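Local coordinates for protein small ribosomal subunit biogenesis GTPase RsgA (Thermotoga maritima, PDB 1U0L) that probably assists late maturation of the small (30S) ribosomal subunit as a circularly permuted, zinc-binding GTPase that hydrolyses GTP slowly, at residues V85-L90 with E165-K170; T213-K218 with V225-G230; A188-L193 with F219-Y224. All blocks are in the same frame, centred on the assembly; numbering follows the deposited sequence.

Contact 1 (V85-L90 with E165-K170)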
loop_
_atom_site.group_PDB
_atom_site.type_symbol
_atom_site.label_atom_id
_atom_site.label_comp_id
_atom_site.label_asym_id
_atom_site.label_seq_id
_atom_site.Cartn_x
_atom_site.Cartn_y
_atom_site.Cartn_z
ATOM N N VAL A 85 -4.315 7.063 1.741
ATOM C CA VAL A 85 -3.211 6.486 1.008
ATOM C C VAL A 85 -3.721 6.104 -0.377
ATOM O O VAL A 85 -4.780 5.489 -0.492
ATOM C CB VAL A 85 -2.681 5.227 1.710
ATOM C CG1 VAL A 85 -1.433 4.737 1.002
ATOM C CG2 VAL A 85 -2.406 5.524 3.178
ATOM N N ASP A 86 -2.974 6.477 -1.418
ATOM C CA ASP A 86 -3.350 6.168 -2.798
ATOM C C ASP A 86 -2.638 4.916 -3.275
ATOM O O ASP A 86 -3.264 4.005 -3.799
ATOM C CB ASP A 86 -2.958 7.283 -3.766
ATOM C CG ASP A 86 -3.209 8.658 -3.217
ATOM O OD1 ASP A 86 -4.300 8.874 -2.653
ATOM O OD2 ASP A 86 -2.318 9.525 -3.360
ATOM N N GLN A 87 -1.319 4.881 -3.103
ATOM C CA GLN A 87 -0.528 3.751 -3.572
ATOM C C GLN A 87 0.196 2.872 -2.590
ATOM O O GLN A 87 0.574 3.272 -1.488
ATOM C CB GLN A 87 0.529 4.203 -4.573
ATOM C CG GLN A 87 0.024 4.451 -5.949
ATOM C CD GLN A 87 1.139 4.810 -6.892
ATOM O OE1 GLN A 87 2.010 5.613 -6.559
ATOM N NE2 GLN A 87 1.116 4.227 -8.084
ATOM N N VAL A 88 0.412 1.657 -3.074
ATOM C CA VAL A 88 1.129 0.619 -2.382
ATOM C C VAL A 88 2.243 0.286 -3.344
ATOM O O VAL A 88 1.982 -0.079 -4.496
ATOM C CB VAL A 88 0.290 -0.624 -2.216
ATOM C CG1 VAL A 88 1.155 -1.747 -1.679
ATOM C CG2 VAL A 88 -0.871 -0.336 -1.292
ATOM N N ILE A 89 3.484 0.463 -2.904
ATOM C CA ILE A 89 4.622 0.125 -3.748
ATOM C C ILE A 89 5.024 -1.218 -3.201
ATOM O O ILE A 89 5.530 -1.318 -2.081
ATOM C CB ILE A 89 5.765 1.091 -3.573
ATOM C CG1 ILE A 89 5.299 2.513 -3.894
ATOM C CG2 ILE A 89 6.908 0.671 -4.469
ATOM C CD1 ILE A 89 4.900 2.737 -5.356
ATOM N N LEU A 90 4.757 -2.255 -3.983
ATOM C CA LEU A 90 5.049 -3.612 -3.558
ATOM C C LEU A 90 6.419 -4.043 -4.046
ATOM O O LEU A 90 6.596 -4.384 -5.215
ATOM C CB LEU A 90 3.972 -4.563 -4.086
ATOM C CG LEU A 90 3.505 -5.644 -3.108
ATOM C CD1 LEU A 90 2.632 -6.719 -3.826
ATOM C CD2 LEU A 90 4.733 -6.266 -2.484
ATOM N N GLU A 165 8.222 8.224 -11.432
ATOM C CA GLU A 165 7.052 8.616 -12.184
ATOM C C GLU A 165 5.727 8.243 -11.529
ATOM O O GLU A 165 4.750 8.951 -11.716
ATOM C CB GLU A 165 7.117 8.050 -13.599
ATOM C CG GLU A 165 6.623 9.043 -14.617
ATOM C CD GLU A 165 7.230 10.424 -14.395
ATOM O OE1 GLU A 165 8.469 10.554 -14.529
ATOM O OE2 GLU A 165 6.469 11.374 -14.076
ATOM N N TYR A 166 5.675 7.154 -10.767
ATOM C CA TYR A 166 4.418 6.770 -10.120
ATOM C C TYR A 166 4.243 7.424 -8.770
ATOM O O TYR A 166 3.119 7.593 -8.306
ATOM C CB TYR A 166 4.310 5.265 -9.865
ATOM C CG TYR A 166 4.311 4.389 -11.072
ATOM C CD1 TYR A 166 5.500 4.056 -11.708
ATOM C CD2 TYR A 166 3.122 3.903 -11.596
ATOM C CE1 TYR A 166 5.500 3.259 -12.847
ATOM C CE2 TYR A 166 3.110 3.110 -12.736
ATOM C CZ TYR A 166 4.304 2.797 -13.355
ATOM O OH TYR A 166 4.308 2.052 -14.499
ATOM N N LEU A 167 5.348 7.754 -8.116
ATOM C CA LEU A 167 5.268 8.345 -6.795
ATOM C C LEU A 167 4.820 9.794 -6.830
ATOM O O LEU A 167 4.211 10.280 -5.878
ATOM C CB LEU A 167 6.619 8.221 -6.098
ATOM C CG LEU A 167 7.099 6.778 -5.941
ATOM C CD1 LEU A 167 8.495 6.786 -5.329
ATOM C CD2 LEU A 167 6.115 5.988 -5.079
ATOM N N LYS A 168 5.114 10.473 -7.933
ATOM C CA LYS A 168 4.745 11.875 -8.105
ATOM C C LYS A 168 3.342 12.192 -7.620
ATOM O O LYS A 168 2.386 11.495 -7.967
ATOM C CB LYS A 168 4.834 12.279 -9.576
ATOM C CG LYS A 168 6.183 12.771 -10.035
ATOM C CD LYS A 168 6.150 13.061 -11.525
ATOM C CE LYS A 168 7.409 13.774 -11.981
ATOM N NZ LYS A 168 8.639 12.999 -11.657
ATOM N N GLY A 169 3.248 13.253 -6.820
ATOM C CA GLY A 169 1.979 13.729 -6.305
ATOM C C GLY A 169 1.303 12.926 -5.225
ATOM O O GLY A 169 0.946 13.460 -4.179
ATOM N N LYS A 170 1.133 11.638 -5.477
ATOM C CA LYS A 170 0.457 10.733 -4.551
ATOM C C LYS A 170 1.097 10.529 -3.180
ATOM O O LYS A 170 2.230 10.937 -2.938
ATOM C CB LYS A 170 0.290 9.380 -5.235
ATOM C CG LYS A 170 -0.326 9.496 -6.611
ATOM C CD LYS A 170 -0.169 8.217 -7.388
ATOM C CE LYS A 170 -0.664 8.378 -8.820
ATOM N NZ LYS A 170 -0.285 7.200 -9.668
#
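Lys170 passes across Asp86 and Gln87, and its chain can be followed atom by atom. Its CB sits 3.2 Å from Asp86 OD2, and CG is still 3.8 Å from that same oxygen. With CG anti to the carbonyl carbon (chi1 -50°) and the chain extended from there on, the methylenes run past the carboxylate to the Gln87 side chain, where Lys170 CD lies 3.7 Å from Gln87 CD. NZ finishes 3.9 Å from Gln87 CD and 7.0 Å from Asp86 OD2, so Lys170 meets the aspartate with its carbons and not with its charge. Asp86 is engaged by others: OD1 forms a salt bridge with Lys74, and OD2 accepts the backbone N-H of Ile171.

Gln87 reaches from its strand to the C-terminal end of helix 160-167. Its CD is 3.7 Å from Tyr166 O, and its amide plane is turned about 30° from the Tyr166 ring. Further along the strand, Ile89 meets the same helix end by apolar contact: its CD1 lies 3.5 Å from Leu167 CD2, the two side chains crossing obliquely. Leu167 also touches Phe219 and Phe221. The Ile89 side chain is about 7 Å from that of Lys182, assigned to the GTP site.

Strand 87-92 runs parallel to strand 171-175 in the central sheet of the GTPase domain, and residues 168-170 form the turn from helix 160-167 into that neighbour. Lysine methylenes lie against an aspartate whose charge is paired with Lys74, and apolar packing follows at Ile89, so the contact relies on carbon packing rather than on charge pairing between the segments.

Contact 2 (T213-K218 with V225-G230)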
loop_
_atom_site.group_PDB
_atom_site.type_symbol
_atom_site.label_atom_id
_atom_site.label_comp_id
_atom_site.label_asym_id
_atom_site.label_seq_id
_atom_site.Cartn_x
_atom_site.Cartn_y
_atom_site.Cartn_z
ATOM N N THR A 213 3.831 6.248 15.826
ATOM C CA THR A 213 3.031 6.706 14.702
ATOM C C THR A 213 3.903 6.951 13.467
ATOM O O THR A 213 5.076 7.319 13.573
ATOM C CB THR A 213 2.252 7.976 15.058
ATOM O OG1 THR A 213 3.159 8.983 15.512
ATOM C CG2 THR A 213 1.250 7.684 16.156
ATOM N N ALA A 214 3.330 6.723 12.291
ATOM C CA ALA A 214 4.069 6.904 11.056
ATOM C C ALA A 214 4.263 8.375 10.799
ATOM O O ALA A 214 3.796 9.213 11.557
ATOM C CB ALA A 214 3.318 6.278 9.897
ATOM N N GLN A 215 4.963 8.684 9.720
ATOM C CA GLN A 215 5.211 10.057 9.333
ATOM C C GLN A 215 5.132 10.101 7.833
ATOM O O GLN A 215 5.243 9.070 7.169
ATOM C CB GLN A 215 6.596 10.498 9.764
ATOM C CG GLN A 215 6.694 10.868 11.209
ATOM C CD GLN A 215 8.045 11.446 11.539
ATOM O OE1 GLN A 215 8.668 12.101 10.698
ATOM N NE2 GLN A 215 8.508 11.222 12.766
ATOM N N LEU A 216 4.929 11.282 7.276
ATOM C CA LEU A 216 4.881 11.355 5.834
ATOM C C LEU A 216 6.160 12.041 5.418
ATOM O O LEU A 216 6.525 13.065 5.979
ATOM C CB LEU A 216 3.650 12.135 5.365
ATOM C CG LEU A 216 2.295 11.521 5.730
ATOM C CD1 LEU A 216 1.195 12.315 5.073
ATOM C CD2 LEU A 216 2.229 10.074 5.255
ATOM N N LEU A 217 6.868 11.447 4.472
ATOM C CA LEU A 217 8.100 12.035 3.999
ATOM C C LEU A 217 7.783 12.664 2.659
ATOM O O LEU A 217 7.209 12.008 1.783
ATOM C CB LEU A 217 9.171 10.961 3.846
ATOM C CG LEU A 217 9.534 10.282 5.162
ATOM C CD1 LEU A 217 10.392 9.060 4.892
ATOM C CD2 LEU A 217 10.249 11.277 6.064
ATOM N N LYS A 218 8.139 13.936 2.496
ATOM C CA LYS A 218 7.852 14.615 1.248
ATOM C C LYS A 218 8.919 14.292 0.217
ATOM O O LYS A 218 10.111 14.292 0.520
ATOM C CB LYS A 218 7.786 16.125 1.467
ATOM C CG LYS A 218 7.219 16.892 0.279
ATOM C CD LYS A 218 7.365 18.401 0.421
ATOM C CE LYS A 218 6.642 18.945 1.647
ATOM N NZ LYS A 218 7.272 18.521 2.936
ATOM N N VAL A 225 5.606 9.638 0.954
ATOM C CA VAL A 225 5.733 8.212 1.207
ATOM C C VAL A 225 5.783 8.054 2.720
ATOM O O VAL A 225 6.401 8.856 3.423
ATOM C CB VAL A 225 6.989 7.577 0.571
ATOM C CG1 VAL A 225 8.269 8.114 1.227
ATOM C CG2 VAL A 225 6.877 6.046 0.689
ATOM N N VAL A 226 5.117 7.019 3.212
ATOM C CA VAL A 226 5.042 6.786 4.642
ATOM C C VAL A 226 6.331 6.385 5.337
ATOM O O VAL A 226 7.221 5.765 4.771
ATOM C CB VAL A 226 3.941 5.753 4.976
ATOM C CG1 VAL A 226 3.536 5.872 6.435
ATOM C CG2 VAL A 226 2.723 5.981 4.085
ATOM N N ASP A 227 6.393 6.810 6.590
ATOM C CA ASP A 227 7.475 6.586 7.536
ATOM C C ASP A 227 7.865 5.118 7.536
ATOM O O ASP A 227 8.940 4.754 7.101
ATOM C CB ASP A 227 6.950 6.980 8.916
ATOM C CG ASP A 227 8.035 7.308 9.882
ATOM O OD1 ASP A 227 9.119 7.710 9.420
ATOM O OD2 ASP A 227 7.793 7.186 11.104
ATOM N N THR A 228 6.953 4.285 8.027
ATOM C CA THR A 228 7.151 2.846 8.125
ATOM C C THR A 228 6.469 2.124 6.944
ATOM O O THR A 228 5.777 2.758 6.142
ATOM C CB THR A 228 6.593 2.335 9.481
ATOM O OG1 THR A 228 5.195 2.055 9.365
ATOM C CG2 THR A 228 6.774 3.410 10.563
ATOM N N PRO A 229 6.666 0.795 6.814
ATOM C CA PRO A 229 6.058 0.040 5.707
ATOM C C PRO A 229 4.613 -0.358 5.921
ATOM O O PRO A 229 4.141 -0.452 7.062
ATOM C CB PRO A 229 6.962 -1.187 5.566
ATOM C CG PRO A 229 8.231 -0.784 6.221
ATOM C CD PRO A 229 7.752 0.007 7.417
ATOM N N GLY A 230 3.944 -0.618 4.798
ATOM C CA GLY A 230 2.549 -1.004 4.788
ATOM C C GLY A 230 2.137 -2.102 5.740
ATOM O O GLY A 230 2.529 -2.121 6.915
#
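Leu217 and Val225 form an antiparallel hydrogen-bonded pair, with Leu217 N to Val225 O at 2.8 Å and Val225 N to Leu217 O at 3.0 Å, followed by the non-hydrogen-bonded pair Leu216-Val226. One step on, Gln215 O accepts the N-H of Asp227 and also lies 3.4 Å from Val226 CA in a CA-H...O contact, so two neighbouring residues converge on one carbonyl.

Side chains alternate between the two faces. On that of Val226, CG1 is anti to the backbone N (chi1 -160°) and meets Ala214 CB at 3.5 Å, while CG2 is 4.3 Å from Leu216 CD2; Val82 touches both Ala214 and Val226. On the other face Leu217 CB lies 4.0 Å from Val225 CG1. There Leu186 of helix 182-189 packs on Val225, and Leu193 on Leu217.

Past the bridges, the Asp227 carboxylate lies near the Gln215 side chain, with Gln215 CG 3.8 Å from Asp227 OD2 and the amide and carboxylate planes stacked about 19° apart, though the exact placing is doubtful in the model. Arg196 NE makes a long, weak ion pair with Asp227 OD2.

Asp227 to Gly230 read DTPG, which fits the DxxG (G3) motif of P-loop GTPases. The hairpin thus holds the start of this loop through backbone bonds and apolar contacts, with Asp227 just beyond the Leu216-Val226 pair, its N-H held by Gln215 O.

Contact 3 (A188-L193 with F219-Y224); sequences AINPGL and FDFGGY
Phe219 meets Leu193, Ile189 and Asn190. Its CD2 lies 3.8 Å from Leu193 CD1, which approaches the ring obliquely, and its CE2 is 4.1 Å from Ile189 CG2. Asn190 OD1 comes to the edge of the same ring, in its plane. Next in line, Asp220 donates its backbone N-H to that oxygen: Asp220 N to Asn190 OD1 is 2.7 Å, with an angle of 152° at the hydrogen, on a lone pair in the plane of the amide carbonyl. The other branch of the amide turns back on its own chain, ND2 donating to Ile189 O at 2.7 Å, and with both ends engaged the amide is fixed in its rotation. Asp220 CB packs against ND2, while its carboxylate plane stands 78° from the amide.

An alanine in place of Asn190 would probably leave the Asp220 N-H without this acceptor and Ile189 O without its side-chain donor, loosening the tie between helix end and turn.

A type I turn, Phe219 to Gly222, lies in the loop that joins the strands of the hairpin 216-218/224-226, and it rests on the C-terminal end of helix 182-189, the helix that begins within the P-loop. Phe221 is the third residue of the turn. Its CG stands between the backbone N and the carbonyl carbon (chi1 50°), and the ring it carries puts CZ 3.4 Å above the Phe219 ring plane, offset toward the rim. Ile189 CG2 touches the Phe221 ring at its edge, 3.6 Å from CE2. Gly222 N closes the turn on Phe219 O, and Gly223 O accepts Phe219 N. At Tyr224 the chain enters its strand, pairing through its backbone with Lys170 and Ser172.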
loop_
_atom_site.group_PDB
_atom_site.type_symbol
_atom_site.label_atom_id
_atom_site.label_comp_id
_atom_site.label_asym_id
_atom_site.label_seq_id
_atom_site.Cartn_x
_atom_site.Cartn_y
_atom_site.Cartn_z
ATOM N N ALA A 188 17.339 5.676 -2.861
ATOM C CA ALA A 188 17.766 5.776 -4.251
ATOM C C ALA A 188 16.906 6.817 -4.976
ATOM O O ALA A 188 17.375 7.507 -5.890
ATOM C CB ALA A 188 17.633 4.411 -4.940
ATOM N N ILE A 189 15.647 6.922 -4.549
ATOM C CA ILE A 189 14.681 7.853 -5.128
ATOM C C ILE A 189 14.910 9.275 -4.645
ATOM O O ILE A 189 14.729 10.242 -5.393
ATOM C CB ILE A 189 13.248 7.465 -4.744
ATOM C CG1 ILE A 189 12.969 6.014 -5.144
ATOM C CG2 ILE A 189 12.268 8.390 -5.433
ATOM C CD1 ILE A 189 11.703 5.438 -4.531
ATOM N N ASN A 190 15.302 9.397 -3.383
ATOM C CA ASN A 190 15.553 10.696 -2.773
ATOM C C ASN A 190 16.647 10.583 -1.728
ATOM O O ASN A 190 16.353 10.413 -0.547
ATOM C CB ASN A 190 14.292 11.206 -2.081
ATOM C CG ASN A 190 13.650 12.362 -2.807
ATOM O OD1 ASN A 190 12.941 13.175 -2.189
ATOM N ND2 ASN A 190 13.878 12.446 -4.118
ATOM N N PRO A 191 17.919 10.680 -2.137
ATOM C CA PRO A 191 19.022 10.581 -1.176
ATOM C C PRO A 191 18.688 11.268 0.144
ATOM O O PRO A 191 18.284 12.429 0.157
ATOM C CB PRO A 191 20.167 11.254 -1.916
ATOM C CG PRO A 191 19.945 10.768 -3.316
ATOM C CD PRO A 191 18.432 10.929 -3.496
ATOM N N GLY A 192 18.838 10.541 1.246
ATOM C CA GLY A 192 18.535 11.106 2.549
ATOM C C GLY A 192 17.343 10.463 3.239
ATOM O O GLY A 192 17.382 10.213 4.443
ATOM N N LEU A 193 16.282 10.204 2.477
ATOM C CA LEU A 193 15.063 9.586 2.996
ATOM C C LEU A 193 15.259 8.111 3.339
ATOM O O LEU A 193 15.985 7.393 2.648
ATOM C CB LEU A 193 13.944 9.684 1.959
ATOM C CG LEU A 193 13.337 11.043 1.636
ATOM C CD1 LEU A 193 12.262 10.853 0.588
ATOM C CD2 LEU A 193 12.748 11.660 2.900
ATOM N N PHE A 219 8.485 14.010 -1.005
ATOM C CA PHE A 219 9.415 13.706 -2.079
ATOM C C PHE A 219 9.883 14.977 -2.760
ATOM O O PHE A 219 9.138 15.954 -2.874
ATOM C CB PHE A 219 8.765 12.804 -3.132
ATOM C CG PHE A 219 8.805 11.344 -2.792
ATOM C CD1 PHE A 219 7.642 10.578 -2.827
ATOM C CD2 PHE A 219 10.003 10.733 -2.446
ATOM C CE1 PHE A 219 7.671 9.223 -2.521
ATOM C CE2 PHE A 219 10.044 9.378 -2.137
ATOM C CZ PHE A 219 8.876 8.623 -2.174
ATOM N N ASP A 220 11.123 14.947 -3.225
ATOM C CA ASP A 220 11.704 16.071 -3.932
ATOM C C ASP A 220 10.736 16.540 -5.001
ATOM O O ASP A 220 10.478 17.733 -5.146
ATOM C CB ASP A 220 13.001 15.634 -4.608
ATOM C CG ASP A 220 14.212 16.293 -4.013
ATOM O OD1 ASP A 220 14.085 16.859 -2.906
ATOM O OD2 ASP A 220 15.292 16.240 -4.645
ATOM N N PHE A 221 10.195 15.572 -5.733
ATOM C CA PHE A 221 9.297 15.824 -6.846
ATOM C C PHE A 221 7.821 15.940 -6.514
ATOM O O PHE A 221 6.978 15.816 -7.408
ATOM C CB PHE A 221 9.495 14.723 -7.877
ATOM C CG PHE A 221 9.436 13.342 -7.289
ATOM C CD1 PHE A 221 8.216 12.770 -6.939
ATOM C CD2 PHE A 221 10.599 12.628 -7.051
ATOM C CE1 PHE A 221 8.161 11.508 -6.359
ATOM C CE2 PHE A 221 10.554 11.371 -6.475
ATOM C CZ PHE A 221 9.333 10.808 -6.128
ATOM N N GLY A 222 7.493 16.174 -5.248
ATOM C CA GLY A 222 6.095 16.308 -4.878
ATOM C C GLY A 222 5.420 14.970 -4.674
ATOM O O GLY A 222 5.433 14.095 -5.547
ATOM N N GLY A 223 4.812 14.807 -3.510
ATOM C CA GLY A 223 4.152 13.559 -3.189
ATOM C C GLY A 223 4.743 13.123 -1.868
ATOM O O GLY A 223 5.722 13.716 -1.409
ATOM N N TYR A 224 4.158 12.110 -1.246
ATOM C CA TYR A 224 4.681 11.632 0.018
ATOM C C TYR A 224 4.737 10.129 0.076
ATOM O O TYR A 224 4.009 9.436 -0.644
ATOM C CB TYR A 224 3.813 12.063 1.187
ATOM C CG TYR A 224 3.512 13.525 1.299
ATOM C CD1 TYR A 224 2.492 14.110 0.543
ATOM C CD2 TYR A 224 4.161 14.308 2.254
ATOM C CE1 TYR A 224 2.115 15.434 0.747
ATOM C CE2 TYR A 224 3.791 15.634 2.466
ATOM C CZ TYR A 224 2.766 16.186 1.715
ATOM O OH TYR A 224 2.360 17.468 1.977
#

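All three contacts lie in the GTPase domain, their centres about 12 Å apart in each pair. Along the chain contact 1 is complete before the others begin; contacts 2 and 3 then alternate, 219-224 being the turn that joins the two halves of contact 2. Contacts 1 and 2 share the mixed six-stranded sheet, with strand 171-175 between strands 87-92 and 224-226. Contact 3 bridges to both: Gly222 O receives the N-H of Gly169, Leu167 packs on Ile189, and Phe219 on Val225. The ends of helices 160-167 and 182-189 are thereby tied to the hairpin, next to strand 171-175, which with helix 182-189 flanks the GDP-binding P-loop.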